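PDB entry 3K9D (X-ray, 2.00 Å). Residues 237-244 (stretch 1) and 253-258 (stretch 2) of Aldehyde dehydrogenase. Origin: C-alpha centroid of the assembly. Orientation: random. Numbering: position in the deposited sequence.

Stretch 1 (237-244) KHILDSKT
Stretch 2 253-258: SEQSVV

A small helix contact can be held mainly by buried polar groups, with one apolar pair beside them, and this aldehyde dehydrogenase pair illustrates the principle. Stretch 1 is helical from Lys-237, continuing a helix begun earlier in the chain, with phi/psi near -65/-43 and backbone hydrogen bonds such as Lys-243 N to Ile-239 O (2.9 Å); together the stretches bury only 356 Å².

The register is set where stretch 2 begins, the CA atoms of Ser-253 and Lys-243 lying 5.6 Å apart. From there the contacts run back along the helix to Ile-239 beside Val-257, against the helix sequence. Ser-253 (phi/psi -71/154, chi1 p) points its CB toward the helix, 3.4 Å from Ser-242 OG. A water links its hydroxyl to the lysine, donating to Ser-253 OG and accepting from Lys-243 NZ, both at 2.8 Å.

Glu-254 (-64/148) is the centre of the contact, with 94 Å² covered. Its CA-to-CB bond points sideways, but the m, p rotamer folds the carboxylate back to the helix, where OE1 accepts a very short hydrogen bond of 2.4 Å from Ser-242 OG. Serine suits this site because its short side chain, with CB toward stretch 2, brings a hydroxyl directly to OE1; its chi1 is 147°, between wells. The CA-to-CB bond of Lys-243 points sideways, but its t, p, t, t chain carries NZ across to donate to Glu-254 O at 2.9 Å, giving a buried ammonium a carbonyl partner.

At Gln-255 (-123/-19) CA-to-CB points away, yet the m, m rotamer returns the amide, leaving NE2 3.1 Å from Lys-243 NZ; both are donors, so this is proximity without a hydrogen bond. Ser-256 (-145/157, p) turns away and makes no contact. Val-257 (-111/129, t) supplies the apolar element, its CG2 lying 4.4 Å from CD1 of Ile-239 (m, t). Val-258 (-115/128, t) continues the strand beyond reach of the helix.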

# COMPACT_ATOMS: atom_id res chain seq x y z
N LYS A 237 -11.19 28.14 21.27
CA LYS A 237 -10.41 27.39 22.28
C LYS A 237 -9.76 26.16 21.66
O LYS A 237 -8.60 25.88 21.91
CB LYS A 237 -11.31 26.98 23.45
CG LYS A 237 -10.65 26.17 24.55
CD LYS A 237 -11.70 25.48 25.41
CE LYS A 237 -11.05 24.56 26.45
NZ LYS A 237 -10.46 23.33 25.82
N HIS A 238 -10.52 25.44 20.84
CA HIS A 238 -9.99 24.27 20.12
C HIS A 238 -8.83 24.62 19.18
O HIS A 238 -7.79 23.98 19.21
CB HIS A 238 -11.10 23.53 19.39
CG HIS A 238 -12.00 22.72 20.29
ND1 HIS A 238 -13.21 22.22 19.87
CD2 HIS A 238 -11.85 22.32 21.57
CE1 HIS A 238 -13.77 21.55 20.86
NE2 HIS A 238 -12.97 21.60 21.90
N ILE A 239 -9.01 25.66 18.38
CA ILE A 239 -8.00 26.09 17.40
C ILE A 239 -6.74 26.54 18.14
O ILE A 239 -5.63 26.23 17.73
CB ILE A 239 -8.55 27.23 16.49
CG1 ILE A 239 -9.69 26.69 15.60
CG2 ILE A 239 -7.44 27.85 15.62
CD1 ILE A 239 -10.45 27.74 14.82
N LEU A 240 -6.92 27.26 19.25
CA LEU A 240 -5.79 27.69 20.08
C LEU A 240 -5.14 26.51 20.79
O LEU A 240 -3.92 26.47 20.84
CB LEU A 240 -6.19 28.79 21.07
CG LEU A 240 -6.70 30.08 20.42
CD1 LEU A 240 -7.05 31.08 21.50
CD2 LEU A 240 -5.65 30.67 19.48
N ASP A 241 -5.94 25.57 21.30
CA ASP A 241 -5.42 24.36 21.99
C ASP A 241 -4.46 23.58 21.10
O ASP A 241 -3.42 23.09 21.55
CB ASP A 241 -6.55 23.40 22.42
CG ASP A 241 -7.25 23.84 23.71
OD1 ASP A 241 -6.74 24.73 24.41
OD2 ASP A 241 -8.33 23.27 24.01
N SER A 242 -4.84 23.46 19.82
CA SER A 242 -4.07 22.73 18.82
C SER A 242 -2.91 23.53 18.23
O SER A 242 -1.78 23.05 18.16
CB SER A 242 -5.03 22.25 17.72
OG SER A 242 -4.42 22.23 16.45
N LYS A 243 -3.19 24.76 17.83
CA LYS A 243 -2.22 25.57 17.12
C LYS A 243 -1.03 26.00 17.99
O LYS A 243 0.09 26.12 17.48
CB LYS A 243 -2.92 26.76 16.42
CG LYS A 243 -2.07 27.58 15.51
CD LYS A 243 -1.50 26.71 14.43
CE LYS A 243 -0.67 27.52 13.52
NZ LYS A 243 -0.04 26.75 12.40
N THR A 244 -1.26 26.17 19.29
CA THR A 244 -0.19 26.48 20.24
C THR A 244 0.48 25.25 20.86
O THR A 244 1.52 25.37 21.50
CB THR A 244 -0.67 27.38 21.41
OG1 THR A 244 -1.63 26.65 22.18
CG2 THR A 244 -1.33 28.65 20.89
N SER A 253 -2.41 20.13 12.90
CA SER A 253 -2.81 21.44 13.42
C SER A 253 -3.19 22.39 12.28
O SER A 253 -2.74 22.23 11.13
CB SER A 253 -1.72 22.03 14.32
OG SER A 253 -0.58 22.43 13.60
N GLU A 254 -4.04 23.36 12.61
CA GLU A 254 -4.64 24.33 11.70
C GLU A 254 -3.60 25.24 11.05
O GLU A 254 -2.60 25.55 11.67
CB GLU A 254 -5.64 25.22 12.48
CG GLU A 254 -6.78 24.50 13.19
CD GLU A 254 -6.43 23.83 14.53
OE1 GLU A 254 -5.27 23.88 14.97
OE2 GLU A 254 -7.34 23.25 15.14
N GLN A 255 -3.84 25.68 9.82
CA GLN A 255 -2.92 26.60 9.16
C GLN A 255 -3.60 27.90 8.71
O GLN A 255 -2.95 28.93 8.47
CB GLN A 255 -2.20 25.90 7.99
CG GLN A 255 -1.21 24.84 8.45
CD GLN A 255 -0.02 25.44 9.18
OE1 GLN A 255 0.37 26.58 8.92
NE2 GLN A 255 0.56 24.68 10.11
N SER A 256 -4.92 27.84 8.61
CA SER A 256 -5.73 29.00 8.32
C SER A 256 -7.05 28.91 9.07
O SER A 256 -7.47 27.81 9.47
CB SER A 256 -5.96 29.18 6.80
OG SER A 256 -6.65 28.08 6.23
N VAL A 257 -7.67 30.07 9.29
CA VAL A 257 -9.04 30.17 9.74
C VAL A 257 -9.87 30.75 8.60
O VAL A 257 -9.52 31.75 8.00
CB VAL A 257 -9.20 31.01 11.06
CG1 VAL A 257 -10.65 31.01 11.52
CG2 VAL A 257 -8.30 30.48 12.18
N VAL A 258 -10.97 30.08 8.28
CA VAL A 258 -11.90 30.55 7.28
C VAL A 258 -13.21 30.85 8.03
O VAL A 258 -13.67 30.01 8.77
CB VAL A 258 -12.15 29.48 6.17
CG1 VAL A 258 -13.17 29.98 5.14
CG2 VAL A 258 -10.81 29.12 5.46
O HOH W 1 1.28 24.38 12.99